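PDB 6CC2: cell division control protein 45 cdc45 putative from Entamoeba histolytica, which probably acts, as a Cdc45-family protein, in the CMG helicase that unwinds DNA at eukaryotic replication forks. Local coordinates for residues Asn194-Glu197 against Asn198-Trp202. Sequence-based numbering, arbitrary orientation.
Sequences NKVE and NDMYW. With EDO (1,2-ethanediol), chain B.
Asn-198, the first residue after Glu-197, opens the four-residue turn Glu-197 to Met-200 that leads into the helix, and its ND2 gives a weak hydrogen bond of 3.4 Å to O2 of a 1,2-ethanediol molecule, probably a crystallisation additive. Asp-199 is tied elsewhere, through OD1 to Lys-344. Met-200, a selenomethionine, reaches back over three loop residues, Lys-195 to Glu-197. Its backbone N donates to Glu-197 O over 2.8 Å, reaching it from above the carbonyl plane, 39° out of it, and so closes the turn. From there the side chain doubles back along the loop: with CG anti to the carbonyl carbon (chi1 -68°) and the chain extended beyond, SE comes to rest 3.5 Å from Glu-197 N and CE reaches Lys-195 O at 3.7 Å. The Glu-197 carboxylate, salt-bridged by OE2 to Lys-48, brings OE1 to 4.0 Å from the same CE. Tyr-201 meets Val-196 obliquely: Tyr-201 CE2 lies 3.9 Å from Val-196 CG2, the methyl set anti to the Val-196 backbone N. Leu-187 of the preceding helix touches both Met-200 and Tyr-201. This is a short loop joining two helices, in which a Schellman motif at Asn-194 ends helix 182-192 and a turn from Glu-197 leads into helix 199-213.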
loop_
_atom_site.group_PDB
_atom_site.type_symbol
_atom_site.label_atom_id
_atom_site.label_comp_id
_atom_site.label_asym_id
_atom_site.label_seq_id
_atom_site.Cartn_x
_atom_site.Cartn_y
_atom_site.Cartn_z
ATOM N N ASN A 194 0.888 -1.190 -28.979
ATOM C CA ASN A 194 0.225 -2.410 -29.461
ATOM C C ASN A 194 0.869 -3.662 -28.868
ATOM O O ASN A 194 1.065 -4.671 -29.542
ATOM C CB ASN A 194 0.213 -2.461 -30.983
ATOM C CG ASN A 194 -0.908 -1.641 -31.578
ATOM O OD1 ASN A 194 -1.942 -1.438 -30.941
ATOM N ND2 ASN A 194 -0.721 -1.181 -32.802
ATOM N N LYS A 195 1.203 -3.595 -27.587
ATOM C CA LYS A 195 1.821 -4.716 -26.884
ATOM C C LYS A 195 0.958 -5.201 -25.732
ATOM O O LYS A 195 1.445 -5.930 -24.856
ATOM C CB LYS A 195 3.212 -4.316 -26.363
ATOM C CG LYS A 195 4.134 -3.756 -27.453
ATOM C CD LYS A 195 5.443 -3.242 -26.850
ATOM C CE LYS A 195 6.516 -4.305 -26.840
ATOM N NZ LYS A 195 7.010 -4.597 -28.221
ATOM N N VAL A 196 -0.305 -4.792 -25.676
ATOM C CA VAL A 196 -1.127 -5.141 -24.536
ATOM C C VAL A 196 -1.467 -6.625 -24.568
ATOM O O VAL A 196 -1.781 -7.195 -25.628
ATOM C CB VAL A 196 -2.385 -4.256 -24.490
ATOM C CG1 VAL A 196 -3.237 -4.421 -25.702
ATOM C CG2 VAL A 196 -3.192 -4.569 -23.225
ATOM N N GLU A 197 -1.326 -7.269 -23.413
ATOM C CA GLU A 197 -1.867 -8.593 -23.145
ATOM C C GLU A 197 -2.985 -8.442 -22.120
ATOM O O GLU A 197 -2.862 -7.680 -21.159
ATOM C CB GLU A 197 -0.780 -9.525 -22.612
ATOM C CG GLU A 197 0.394 -9.688 -23.568
ATOM C CD GLU A 197 1.583 -10.360 -22.916
ATOM O OE1 GLU A 197 2.662 -9.735 -22.865
ATOM O OE2 GLU A 197 1.437 -11.510 -22.456
ATOM N N ASN A 198 -4.096 -9.142 -22.328
ATOM C CA ASN A 198 -5.277 -8.813 -21.534
ATOM C C ASN A 198 -5.085 -9.102 -20.038
ATOM O O ASN A 198 -5.734 -8.460 -19.228
ATOM C CB ASN A 198 -6.499 -9.517 -22.084
ATOM C CG ASN A 198 -6.984 -8.887 -23.375
ATOM O OD1 ASN A 198 -6.292 -8.045 -23.958
ATOM N ND2 ASN A 198 -8.145 -9.295 -23.842
ATOM N N ASP A 199 -4.141 -9.989 -19.672
ATOM C CA ASP A 199 -3.832 -10.187 -18.255
ATOM C C ASP A 199 -3.359 -8.895 -17.587
ATOM O O ASP A 199 -3.461 -8.746 -16.361
ATOM C CB ASP A 199 -2.748 -11.256 -18.102
ATOM C CG ASP A 199 -3.314 -12.645 -17.920
ATOM O OD1 ASP A 199 -4.495 -12.772 -17.537
ATOM O OD2 ASP A 199 -2.565 -13.613 -18.146
HETATM N N MSE A 200 -2.784 -7.971 -18.359
HETATM C CA MSE A 200 -2.318 -6.710 -17.791
HETATM C C MSE A 200 -3.448 -5.938 -17.092
HETATM O O MSE A 200 -3.200 -5.142 -16.184
HETATM C CB MSE A 200 -1.703 -5.848 -18.874
HETATM C CG MSE A 200 -0.414 -6.391 -19.430
HETATM SE SE MSE A 200 0.214 -5.320 -20.903
HETATM C CE MSE A 200 1.905 -6.214 -21.148
ATOM N N TYR A 201 -4.695 -6.178 -17.478
ATOM C CA TYR A 201 -5.804 -5.494 -16.811
ATOM C C TYR A 201 -6.040 -6.028 -15.397
ATOM O O TYR A 201 -6.407 -5.268 -14.488
ATOM C CB TYR A 201 -7.075 -5.606 -17.654
ATOM C CG TYR A 201 -7.038 -4.675 -18.858
ATOM C CD1 TYR A 201 -7.513 -3.374 -18.752
ATOM C CD2 TYR A 201 -6.495 -5.081 -20.075
ATOM C CE1 TYR A 201 -7.468 -2.508 -19.836
ATOM C CE2 TYR A 201 -6.458 -4.225 -21.163
ATOM C CZ TYR A 201 -6.950 -2.938 -21.032
ATOM O OH TYR A 201 -6.895 -2.081 -22.110
ATOM N N TRP A 202 -5.875 -7.338 -15.192
ATOM C CA TRP A 202 -5.897 -7.896 -13.840
ATOM C C TRP A 202 -4.831 -7.251 -12.969
ATOM O O TRP A 202 -5.102 -6.805 -11.848
ATOM C CB TRP A 202 -5.684 -9.406 -13.930
ATOM C CG TRP A 202 -5.466 -10.143 -12.646
ATOM C CD1 TRP A 202 -4.384 -10.923 -12.329
ATOM C CD2 TRP A 202 -6.352 -10.213 -11.527
ATOM N NE1 TRP A 202 -4.559 -11.506 -11.106
ATOM C CE2 TRP A 202 -5.753 -11.069 -10.575
ATOM C CE3 TRP A 202 -7.616 -9.672 -11.247
ATOM C CZ2 TRP A 202 -6.362 -11.372 -9.354
ATOM C CZ3 TRP A 202 -8.207 -9.959 -10.032
ATOM C CH2 TRP A 202 -7.584 -10.805 -9.100
HETATM C C1 EDO B . -11.433 -10.930 -20.417
HETATM O O1 EDO B . -12.322 -10.007 -20.272
HETATM C C2 EDO B . -10.432 -10.481 -21.482
HETATM O O2 EDO B . -9.644 -11.599 -21.818
#